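PDB 4OVK: periplasmic binding protein from Veillonella parvula, which probably binds a solute in the periplasm and delivers it to an ABC transporter, as solute-binding proteins of its family do. Local coordinates for residues A165-K170 and D299-Y304; K270-I275 and P286-W291; D135-I140 and Y159-E164; D309-Y314 and S325-I330. All coordinates share one frame; numbering follows the deposited sequence.

Interaction 1: A165-K170 and D299-Y304; sequences AYFKQK and DTFNDY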
# COMPACT_ATOMS: atom_id res chain seq x y z
N ALA A 165 -15.62 -4.29 8.29
CA ALA A 165 -16.97 -4.72 8.66
C ALA A 165 -17.93 -4.61 7.48
O ALA A 165 -18.76 -5.49 7.28
CB ALA A 165 -17.50 -3.91 9.83
N TYR A 166 -17.81 -3.53 6.70
CA TYR A 166 -18.65 -3.36 5.50
C TYR A 166 -18.46 -4.51 4.51
O TYR A 166 -19.42 -5.11 4.05
CB TYR A 166 -18.37 -2.01 4.84
CG TYR A 166 -18.95 -1.84 3.45
CD1 TYR A 166 -20.26 -1.42 3.27
CD2 TYR A 166 -18.18 -2.11 2.33
CE1 TYR A 166 -20.79 -1.26 2.00
CE2 TYR A 166 -18.70 -1.95 1.05
CZ TYR A 166 -20.02 -1.54 0.90
OH TYR A 166 -20.56 -1.39 -0.35
N PHE A 167 -17.21 -4.83 4.20
CA PHE A 167 -16.94 -5.94 3.28
C PHE A 167 -17.31 -7.31 3.86
O PHE A 167 -17.77 -8.18 3.12
CB PHE A 167 -15.49 -5.89 2.77
CG PHE A 167 -15.27 -4.84 1.71
CD1 PHE A 167 -15.63 -5.08 0.40
CD2 PHE A 167 -14.74 -3.60 2.05
CE1 PHE A 167 -15.46 -4.11 -0.57
CE2 PHE A 167 -14.57 -2.62 1.08
CZ PHE A 167 -14.94 -2.87 -0.23
N LYS A 168 -17.16 -7.51 5.17
CA LYS A 168 -17.60 -8.79 5.75
C LYS A 168 -19.11 -8.92 5.63
O LYS A 168 -19.62 -10.02 5.39
CB LYS A 168 -17.20 -8.93 7.23
CG LYS A 168 -15.70 -8.95 7.48
CD LYS A 168 -15.03 -10.22 7.00
CE LYS A 168 -15.06 -11.31 8.05
NZ LYS A 168 -14.58 -12.62 7.53
N GLN A 169 -19.83 -7.81 5.79
CA GLN A 169 -21.29 -7.87 5.82
C GLN A 169 -21.79 -8.11 4.41
O GLN A 169 -22.67 -8.90 4.20
CB GLN A 169 -21.88 -6.59 6.41
CG GLN A 169 -23.36 -6.68 6.79
CD GLN A 169 -24.30 -6.49 5.61
OE1 GLN A 169 -24.00 -5.75 4.66
NE2 GLN A 169 -25.44 -7.15 5.67
N LYS A 170 -21.19 -7.43 3.43
CA LYS A 170 -21.55 -7.69 2.03
C LYS A 170 -21.30 -9.15 1.65
O LYS A 170 -22.04 -9.73 0.86
CB LYS A 170 -20.81 -6.74 1.09
CG LYS A 170 -21.25 -5.30 1.19
CD LYS A 170 -22.66 -5.08 0.65
CE LYS A 170 -23.06 -3.62 0.76
NZ LYS A 170 -24.38 -3.37 0.14
N ASP A 299 -22.91 -4.64 -8.73
CA ASP A 299 -24.29 -4.73 -8.26
C ASP A 299 -24.37 -4.89 -6.74
O ASP A 299 -25.35 -4.46 -6.13
CB ASP A 299 -25.05 -5.86 -8.98
CG ASP A 299 -25.33 -5.55 -10.45
OD1 ASP A 299 -25.08 -4.40 -10.90
OD2 ASP A 299 -25.82 -6.45 -11.18
N THR A 300 -23.34 -5.49 -6.15
CA THR A 300 -23.23 -5.64 -4.70
C THR A 300 -22.69 -4.34 -4.06
O THR A 300 -23.24 -3.84 -3.07
CB THR A 300 -22.28 -6.81 -4.36
OG1 THR A 300 -22.85 -8.04 -4.84
CG2 THR A 300 -22.02 -6.92 -2.86
N PHE A 301 -21.63 -3.80 -4.65
CA PHE A 301 -20.95 -2.64 -4.07
C PHE A 301 -21.47 -1.35 -4.72
O PHE A 301 -20.73 -0.61 -5.37
CB PHE A 301 -19.44 -2.83 -4.24
CG PHE A 301 -18.92 -4.05 -3.51
CD1 PHE A 301 -18.94 -4.10 -2.13
CD2 PHE A 301 -18.46 -5.15 -4.21
CE1 PHE A 301 -18.47 -5.21 -1.46
CE2 PHE A 301 -17.99 -6.27 -3.54
CZ PHE A 301 -18.01 -6.31 -2.17
N ASN A 302 -22.75 -1.08 -4.51
CA ASN A 302 -23.44 0.00 -5.22
C ASN A 302 -23.93 1.11 -4.31
O ASN A 302 -24.82 1.88 -4.70
CB ASN A 302 -24.65 -0.57 -5.98
CG ASN A 302 -25.67 -1.20 -5.05
OD1 ASN A 302 -25.45 -1.33 -3.84
ND2 ASN A 302 -26.80 -1.59 -5.60
N ASP A 303 -23.37 1.20 -3.12
CA ASP A 303 -23.87 2.13 -2.11
C ASP A 303 -22.79 3.09 -1.60
O ASP A 303 -22.88 3.63 -0.49
CB ASP A 303 -24.53 1.36 -0.96
CG ASP A 303 -23.67 0.25 -0.41
OD1 ASP A 303 -22.48 0.16 -0.78
OD2 ASP A 303 -24.18 -0.55 0.38
N TYR A 304 -21.78 3.30 -2.44
CA TYR A 304 -20.76 4.33 -2.23
C TYR A 304 -20.28 4.88 -3.57
O TYR A 304 -20.44 4.24 -4.62
CB TYR A 304 -19.56 3.80 -1.44
CG TYR A 304 -18.84 2.64 -2.08
CD1 TYR A 304 -17.85 2.84 -3.04
CD2 TYR A 304 -19.14 1.33 -1.71
CE1 TYR A 304 -17.20 1.77 -3.63
CE2 TYR A 304 -18.48 0.26 -2.29
CZ TYR A 304 -17.51 0.48 -3.24
OH TYR A 304 -16.84 -0.59 -3.80
O HOH W 1 -25.56 -4.84 -1.85
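K170 reaches from the last turn of helix 150-170 across to the loop 299-304, meeting different partners along its length. Its CB and CG pass beside the F301 ring, CB standing 3.8 Å from F301 CE1. The chain then bends at chi2 (-69°), which sets CD alongside T300 CG2 at 4.0 Å. At the tip, K170 NZ makes a salt bridge of 2.8 Å to D303 OD2, which it meets from above the carboxylate plane. A water that accepts from NZ and donates to T300 O adds a second link, and a direct NZ bond to T300 O is weak. Helix 150-170 lies between the two parallel sheets in the chain, consistent with the lobe-linking helix of class III binding proteins, and F301 is the centre of an inverse gamma turn in the loop it meets. D303 is gripped twice: Y166 OH gives a 2.5 Å hydrogen bond to the syn lone pair of D303 OD1. A phenylalanine in place of Y166 would probably leave D303 OD1 without its mate and the carboxylate freer to turn. Deeper in, where flat, apolar phenylalanines suit a buried place, F167 CE1 lies 3.3 Å from F301 CE1, the ring planes inclined at 45°. The Y166 hydroxyl also sits in the plane of both the F301 and Y304 rings, at their edges, while Y304 OH bonds to K290 O.

Interaction 2: K270-I275 and P286-W291; sequences KAPMGI and PLMMKW
P272 presses its ring onto the indole of W291. P272 CD stands 3.4 Å from the centroid of the W291 six-membered ring and only 5° off the ring normal, a CH-pi contact over the face, while P272 CG lies near the ring fusion, 3.6 Å from W291 CD2. Proline suits the place because its CD, bonded to the backbone nitrogen, carries polarised C-H bonds and cannot swing away. M288, a selenomethionine, completes the inner shell: its SE is 4.0 Å from P272 CD, and the bend at chi2 (59°) swings SE back to it, while M288 CE reaches A271 CB at 4.0 Å. K270 O lies 3.7 Å from W291 CZ2. These partners join the exit of strand 268-270, an outermost strand of the second parallel sheet, to helix 285-296, within the second lobe of what is consistent with a class III binding-protein fold. The loop itself is fixed by its backbone: A271 bonds to L236 of the neighbouring strand, M273 to I330, and K270 O receives N332 ND2. K270 points away from the helix, and its NZ is held by the carbonyls of S237, D240 and I242, which is how a lysine can be buried here. Beyond the first shell, the W291 ring meets that of F341 and touches L306, while W278 packs on both P272 and M288.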
# COMPACT_ATOMS: atom_id res chain seq x y z
N LYS A 270 -5.22 -0.96 -14.91
CA LYS A 270 -4.08 -0.59 -14.05
C LYS A 270 -4.52 -0.23 -12.63
O LYS A 270 -5.38 0.64 -12.42
CB LYS A 270 -3.33 0.58 -14.67
CG LYS A 270 -2.05 1.02 -13.96
CD LYS A 270 -0.93 0.03 -14.16
CE LYS A 270 0.42 0.68 -13.98
NZ LYS A 270 1.53 -0.30 -14.05
N ALA A 271 -3.92 -0.88 -11.64
CA ALA A 271 -4.27 -0.60 -10.25
C ALA A 271 -3.99 0.87 -9.91
O ALA A 271 -2.98 1.43 -10.34
CB ALA A 271 -3.48 -1.48 -9.31
N PRO A 272 -4.88 1.49 -9.13
CA PRO A 272 -4.61 2.85 -8.68
C PRO A 272 -3.41 2.95 -7.74
O PRO A 272 -2.94 1.95 -7.18
CB PRO A 272 -5.88 3.23 -7.92
CG PRO A 272 -6.90 2.26 -8.35
CD PRO A 272 -6.17 0.99 -8.63
N MSE A 273 -2.93 4.18 -7.60
CA MSE A 273 -1.89 4.50 -6.63
C MSE A 273 -2.16 5.86 -6.05
O MSE A 273 -2.27 6.84 -6.78
CB MSE A 273 -0.55 4.44 -7.33
CG MSE A 273 0.54 5.04 -6.44
SE MSE A 273 2.25 4.46 -7.16
CE MSE A 273 2.49 6.05 -8.28
N GLY A 274 -2.26 5.93 -4.73
CA GLY A 274 -2.44 7.16 -4.01
C GLY A 274 -1.09 7.58 -3.45
O GLY A 274 -0.15 7.77 -4.22
N ILE A 275 -1.02 7.67 -2.13
CA ILE A 275 0.17 8.13 -1.44
C ILE A 275 1.31 7.11 -1.58
O ILE A 275 2.50 7.48 -1.54
CB ILE A 275 -0.17 8.44 0.03
CG1 ILE A 275 0.84 9.43 0.62
CG2 ILE A 275 -0.35 7.15 0.81
CD1 ILE A 275 0.46 9.95 1.97
N PRO A 286 -8.47 0.57 2.33
CA PRO A 286 -9.94 0.57 2.15
C PRO A 286 -10.43 1.19 0.83
O PRO A 286 -11.47 0.78 0.30
CB PRO A 286 -10.44 1.38 3.35
CG PRO A 286 -9.42 1.17 4.39
CD PRO A 286 -8.10 1.11 3.65
N LEU A 287 -9.69 2.16 0.31
CA LEU A 287 -10.03 2.78 -0.98
C LEU A 287 -9.75 1.81 -2.14
O LEU A 287 -10.52 1.72 -3.11
CB LEU A 287 -9.29 4.10 -1.17
CG LEU A 287 -9.65 5.15 -0.11
CD1 LEU A 287 -8.64 6.26 -0.10
CD2 LEU A 287 -11.07 5.71 -0.31
N MSE A 288 -8.67 1.05 -2.03
CA MSE A 288 -8.36 0.01 -3.00
C MSE A 288 -9.45 -1.04 -3.02
O MSE A 288 -9.86 -1.49 -4.08
CB MSE A 288 -7.02 -0.61 -2.68
CG MSE A 288 -6.70 -1.82 -3.54
SE MSE A 288 -6.69 -1.40 -5.47
CE MSE A 288 -5.38 -2.77 -6.00
N MSE A 289 -9.95 -1.43 -1.85
CA MSE A 289 -11.00 -2.44 -1.76
C MSE A 289 -12.27 -1.95 -2.43
O MSE A 289 -12.97 -2.69 -3.14
CB MSE A 289 -11.27 -2.78 -0.29
CG MSE A 289 -10.06 -3.43 0.32
SE MSE A 289 -10.05 -5.33 -0.16
CE MSE A 289 -9.79 -5.84 1.73
N LYS A 290 -12.56 -0.67 -2.25
CA LYS A 290 -13.71 -0.05 -2.89
C LYS A 290 -13.60 -0.00 -4.42
O LYS A 290 -14.59 -0.29 -5.11
CB LYS A 290 -13.98 1.32 -2.31
CG LYS A 290 -14.70 1.20 -0.97
CD LYS A 290 -14.99 2.53 -0.31
CE LYS A 290 -16.07 2.31 0.76
NZ LYS A 290 -16.47 3.55 1.48
N TRP A 291 -12.41 0.29 -4.93
CA TRP A 291 -12.16 0.26 -6.37
C TRP A 291 -12.39 -1.15 -6.92
O TRP A 291 -13.13 -1.32 -7.90
CB TRP A 291 -10.75 0.76 -6.66
CG TRP A 291 -10.37 0.81 -8.09
CD1 TRP A 291 -10.72 1.76 -9.00
CD2 TRP A 291 -9.55 -0.13 -8.79
NE1 TRP A 291 -10.18 1.47 -10.22
CE2 TRP A 291 -9.45 0.32 -10.11
CE3 TRP A 291 -8.89 -1.30 -8.42
CZ2 TRP A 291 -8.71 -0.37 -11.07
CZ3 TRP A 291 -8.17 -1.99 -9.36
CH2 TRP A 291 -8.06 -1.51 -10.67

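Interaction 3: D135-I140 and Y159-E164; sequences DIQNGI and YHKDSE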
# COMPACT_ATOMS: atom_id res chain seq x y z
N ASP A 135 -1.39 -5.77 11.19
CA ASP A 135 -0.08 -5.15 11.42
C ASP A 135 -0.10 -3.66 11.09
O ASP A 135 0.52 -2.86 11.81
CB ASP A 135 1.02 -5.84 10.59
CG ASP A 135 1.37 -7.24 11.10
OD1 ASP A 135 1.03 -7.57 12.26
OD2 ASP A 135 2.00 -8.01 10.34
N ILE A 136 -0.80 -3.28 10.02
CA ILE A 136 -0.97 -1.86 9.70
C ILE A 136 -1.69 -1.13 10.85
O ILE A 136 -1.22 -0.09 11.30
CB ILE A 136 -1.72 -1.62 8.36
CG1 ILE A 136 -1.02 -2.32 7.17
CG2 ILE A 136 -1.84 -0.13 8.10
CD1 ILE A 136 0.30 -1.70 6.74
N GLN A 137 -2.81 -1.68 11.32
CA GLN A 137 -3.59 -1.03 12.38
C GLN A 137 -2.81 -0.91 13.70
O GLN A 137 -2.80 0.15 14.32
CB GLN A 137 -4.91 -1.77 12.61
CG GLN A 137 -5.90 -1.65 11.46
CD GLN A 137 -7.07 -2.62 11.61
OE1 GLN A 137 -7.50 -2.91 12.73
NE2 GLN A 137 -7.58 -3.11 10.49
N ASN A 138 -2.14 -1.98 14.12
CA ASN A 138 -1.34 -1.94 15.34
C ASN A 138 -0.17 -0.97 15.22
O ASN A 138 0.16 -0.26 16.19
CB ASN A 138 -0.83 -3.33 15.73
CG ASN A 138 -1.95 -4.28 16.09
OD1 ASN A 138 -2.98 -3.86 16.62
ND2 ASN A 138 -1.75 -5.56 15.80
N GLY A 139 0.43 -0.91 14.03
CA GLY A 139 1.51 0.05 13.77
C GLY A 139 1.02 1.49 13.81
O GLY A 139 1.69 2.37 14.34
N ILE A 140 -0.17 1.73 13.27
CA ILE A 140 -0.76 3.06 13.34
C ILE A 140 -0.99 3.50 14.80
O ILE A 140 -0.73 4.65 15.17
CB ILE A 140 -2.06 3.13 12.52
CG1 ILE A 140 -1.70 3.11 11.04
CG2 ILE A 140 -2.85 4.37 12.87
CD1 ILE A 140 -2.87 2.79 10.14
N TYR A 159 -11.57 3.84 10.58
CA TYR A 159 -11.85 3.86 9.15
C TYR A 159 -11.58 2.48 8.55
O TYR A 159 -12.42 1.95 7.83
CB TYR A 159 -11.02 4.95 8.47
CG TYR A 159 -11.40 5.22 7.03
CD1 TYR A 159 -12.43 6.11 6.69
CD2 TYR A 159 -10.72 4.60 6.00
CE1 TYR A 159 -12.76 6.35 5.36
CE2 TYR A 159 -11.04 4.83 4.68
CZ TYR A 159 -12.07 5.69 4.36
OH TYR A 159 -12.35 5.90 3.04
N HIS A 160 -10.43 1.89 8.87
CA HIS A 160 -10.10 0.54 8.41
C HIS A 160 -11.06 -0.51 8.97
O HIS A 160 -11.54 -1.37 8.22
CB HIS A 160 -8.66 0.17 8.79
CG HIS A 160 -7.63 0.76 7.87
ND1 HIS A 160 -6.67 0.00 7.24
CD2 HIS A 160 -7.45 2.03 7.44
CE1 HIS A 160 -5.92 0.78 6.49
NE2 HIS A 160 -6.38 2.02 6.58
N LYS A 161 -11.35 -0.44 10.26
CA LYS A 161 -12.28 -1.41 10.88
C LYS A 161 -13.69 -1.32 10.29
O LYS A 161 -14.33 -2.35 10.03
CB LYS A 161 -12.31 -1.26 12.41
CG LYS A 161 -11.05 -1.80 13.08
CD LYS A 161 -11.17 -1.88 14.60
CE LYS A 161 -9.81 -2.15 15.25
NZ LYS A 161 -9.69 -1.66 16.67
N ASP A 162 -14.17 -0.09 10.07
CA ASP A 162 -15.51 0.11 9.48
C ASP A 162 -15.55 -0.46 8.05
O ASP A 162 -16.54 -1.08 7.64
CB ASP A 162 -15.89 1.59 9.47
CG ASP A 162 -16.17 2.16 10.87
OD1 ASP A 162 -16.30 1.39 11.84
OD2 ASP A 162 -16.25 3.41 11.01
N SER A 163 -14.47 -0.24 7.29
CA SER A 163 -14.34 -0.81 5.94
C SER A 163 -14.34 -2.35 5.97
O SER A 163 -15.05 -2.99 5.22
CB SER A 163 -13.07 -0.30 5.24
OG SER A 163 -12.90 -0.94 3.99
N GLU A 164 -13.56 -2.92 6.88
CA GLU A 164 -13.53 -4.38 7.04
C GLU A 164 -14.92 -4.93 7.35
O GLU A 164 -15.37 -5.89 6.74
CB GLU A 164 -12.53 -4.79 8.13
CG GLU A 164 -11.09 -4.74 7.66
CD GLU A 164 -10.07 -4.86 8.78
OE1 GLU A 164 -10.46 -5.27 9.90
OE2 GLU A 164 -8.88 -4.55 8.53
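Q137 projects from helix 133-147 toward H160, K161 and E164 of helix 150-170, and its amide does most of the work of the contact. The two segments run nearly antiparallel, at 156°, with axes 11.3 Å apart, a gap that a long, extended side chain such as glutamine can span. This is the packing of two consecutive helices, the second of which probably links the lobes, as in class III binding proteins. Q137 is deposited in two conformers, and what follows holds for one of them. In the enclosed part, Q137 NE2 lies 3.8 Å from H160 CB. The H160 ring runs on toward helix 133-147, CE1 4.5 Å from I136 CG2, and its NE2 bonds to V283 O. I136 has an apolar side chain that suits a buried place against W41 and I44 of helix 41-49. K161 and E164 form a polar rim toward solvent, both with extended chains. The K161 chain crosses that of Q137 at a slant, its CE 3.5 Å from Q137 OE1, and E164 meets Q137 tip to tip, with E164 OE2 2.8 Å from Q137 NE2 and the amide and carboxylate planes 34° apart. K161 NZ lies close to R141 NH1, a pair of like charges. In this conformer the amide nitrogen is turned to the carboxylate and the oxygen to the lysine methylenes; the charges nearby would probably favour that orientation.

Interaction 4: D309-Y314 and S325-I330; sequences DLKQFY and SEINTI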
# COMPACT_ATOMS: atom_id res chain seq x y z
N ASP A 309 -15.40 9.29 -1.58
CA ASP A 309 -14.73 8.70 -0.44
C ASP A 309 -13.23 9.03 -0.48
O ASP A 309 -12.62 9.29 0.56
CB ASP A 309 -14.92 7.19 -0.40
CG ASP A 309 -16.36 6.78 -0.19
OD1 ASP A 309 -17.23 7.64 0.13
OD2 ASP A 309 -16.63 5.57 -0.36
N LEU A 310 -12.65 9.04 -1.69
CA LEU A 310 -11.25 9.43 -1.86
C LEU A 310 -11.05 10.90 -1.45
O LEU A 310 -10.14 11.21 -0.69
CB LEU A 310 -10.83 9.20 -3.32
CG LEU A 310 -9.42 9.57 -3.75
CD1 LEU A 310 -8.40 8.70 -3.03
CD2 LEU A 310 -9.24 9.45 -5.24
N LYS A 311 -11.92 11.80 -1.94
CA LYS A 311 -11.82 13.21 -1.57
C LYS A 311 -11.96 13.40 -0.06
O LYS A 311 -11.21 14.17 0.54
CB LYS A 311 -12.87 14.05 -2.29
CG LYS A 311 -12.58 14.16 -3.78
CD LYS A 311 -13.77 14.72 -4.54
CE LYS A 311 -13.94 16.19 -4.26
NZ LYS A 311 -14.90 16.78 -5.22
N GLN A 312 -12.93 12.70 0.53
CA GLN A 312 -13.16 12.79 1.97
C GLN A 312 -11.93 12.35 2.75
O GLN A 312 -11.54 13.04 3.70
CB GLN A 312 -14.36 11.95 2.38
CG GLN A 312 -14.66 11.96 3.87
CD GLN A 312 -15.73 10.95 4.24
OE1 GLN A 312 -15.50 9.73 4.25
NE2 GLN A 312 -16.90 11.44 4.56
N PHE A 313 -11.33 11.24 2.34
CA PHE A 313 -10.14 10.70 3.02
C PHE A 313 -8.98 11.72 2.98
O PHE A 313 -8.39 12.04 4.01
CB PHE A 313 -9.73 9.38 2.40
CG PHE A 313 -8.65 8.65 3.17
CD1 PHE A 313 -7.31 8.98 3.00
CD2 PHE A 313 -8.99 7.64 4.05
CE1 PHE A 313 -6.32 8.28 3.69
CE2 PHE A 313 -8.01 6.96 4.75
CZ PHE A 313 -6.68 7.30 4.58
N TYR A 314 -8.68 12.25 1.79
CA TYR A 314 -7.58 13.21 1.62
C TYR A 314 -7.85 14.49 2.41
O TYR A 314 -6.97 15.05 3.05
CB TYR A 314 -7.31 13.49 0.13
CG TYR A 314 -6.38 12.45 -0.48
CD1 TYR A 314 -6.68 11.09 -0.41
CD2 TYR A 314 -5.20 12.82 -1.11
CE1 TYR A 314 -5.82 10.14 -0.90
CE2 TYR A 314 -4.31 11.87 -1.59
CZ TYR A 314 -4.62 10.53 -1.50
OH TYR A 314 -3.74 9.58 -1.96
N SER A 325 -8.41 16.40 -11.91
CA SER A 325 -7.21 15.90 -12.59
C SER A 325 -6.42 14.95 -11.70
O SER A 325 -5.99 13.89 -12.15
CB SER A 325 -6.30 17.04 -13.04
OG SER A 325 -6.94 17.84 -14.01
N GLU A 326 -6.23 15.33 -10.44
CA GLU A 326 -5.48 14.50 -9.49
C GLU A 326 -6.20 13.17 -9.25
O GLU A 326 -5.57 12.12 -9.17
CB GLU A 326 -5.22 15.26 -8.17
CG GLU A 326 -4.21 16.39 -8.31
CD GLU A 326 -4.16 17.32 -7.11
OE1 GLU A 326 -5.23 17.55 -6.49
OE2 GLU A 326 -3.06 17.85 -6.79
N ILE A 327 -7.53 13.21 -9.15
CA ILE A 327 -8.30 11.98 -8.98
C ILE A 327 -8.17 11.08 -10.21
O ILE A 327 -8.03 9.87 -10.08
CB ILE A 327 -9.79 12.30 -8.69
CG1 ILE A 327 -9.90 13.00 -7.33
CG2 ILE A 327 -10.64 11.03 -8.74
CD1 ILE A 327 -11.19 13.77 -7.16
N ASN A 328 -8.17 11.67 -11.40
CA ASN A 328 -7.99 10.90 -12.64
C ASN A 328 -6.65 10.16 -12.60
O ASN A 328 -6.57 8.99 -12.94
CB ASN A 328 -8.04 11.81 -13.87
CG ASN A 328 -8.08 11.05 -15.19
OD1 ASN A 328 -7.51 9.97 -15.34
ND2 ASN A 328 -8.76 11.62 -16.15
N THR A 329 -5.61 10.85 -12.17
CA THR A 329 -4.28 10.27 -12.07
C THR A 329 -4.21 9.14 -11.04
O THR A 329 -3.72 8.05 -11.34
CB THR A 329 -3.24 11.35 -11.73
OG1 THR A 329 -3.27 12.34 -12.76
CG2 THR A 329 -1.85 10.78 -11.68
N ILE A 330 -4.72 9.39 -9.83
CA ILE A 330 -4.72 8.38 -8.77
C ILE A 330 -5.47 7.12 -9.20
O ILE A 330 -4.97 6.01 -9.02
CB ILE A 330 -5.35 8.93 -7.48
CG1 ILE A 330 -4.41 10.00 -6.89
CG2 ILE A 330 -5.66 7.81 -6.50
CD1 ILE A 330 -5.02 10.81 -5.76
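L310 points its CD2 into the notch between I327 and I330, lying 4.1 Å from I327 CG2 and 4.1 Å from I330 CG2. Toward I330 it reaches tip to tip, whereas L310 and I327 slide past each other in opposite directions. In L310, chi1 (179°) sets CG anti to the backbone N and chi2 (64°) then places the CD branches; leucine suits the site because one branch, CD2, fits between the two CG2 methyls. K311 lies across I327 at about a right angle: its aliphatic part is what touches, K311 CG standing 3.7 Å from I327 CD1 in the one of its two conformers described here. On the other flank Y314 and I330 meet tip to tip, Y314 CZ being 4.3 Å from I330 CD1, while the hydroxyl gives the ring a polar end near E284, to which its hydrogen bond is weak. An alanine at I327 keeps CB but would probably leave L310 CD2 without one of its two flanking methyls and open a gap beside the K311 chain. Around this apolar patch L322 touches both L310 and Y314, and L287 of helix 285-296 lies against L310. The segment axes approach to 11.6 Å and cross at 106°, as in two consecutive helices joined by a short loop and packed nearly perpendicular, here helices 306-318 and 324-331 near the C-terminal end of the chain.

In the fold
Along the chain interaction 3 comes first, within the family region, and interaction 1 then closes a long loop inside which interaction 2 is nested; interaction 4 follows. Interactions 1 and 3 both use helix 150-170, and their centres are about 17 Å apart. In the chain this helix falls between the two four-stranded parallel sheets, consistent with class III binding proteins, whose lobes are linked by one long helix. Helix 285-296 ties the set together: K290 forms a salt bridge with D309 of helix 306-318, and P286 packs on H160 and S163 of helix 150-170. Interactions 2 and 4 are nearest, about 10 Å between centres, consistent with the linker helix and second lobe packing as a unit.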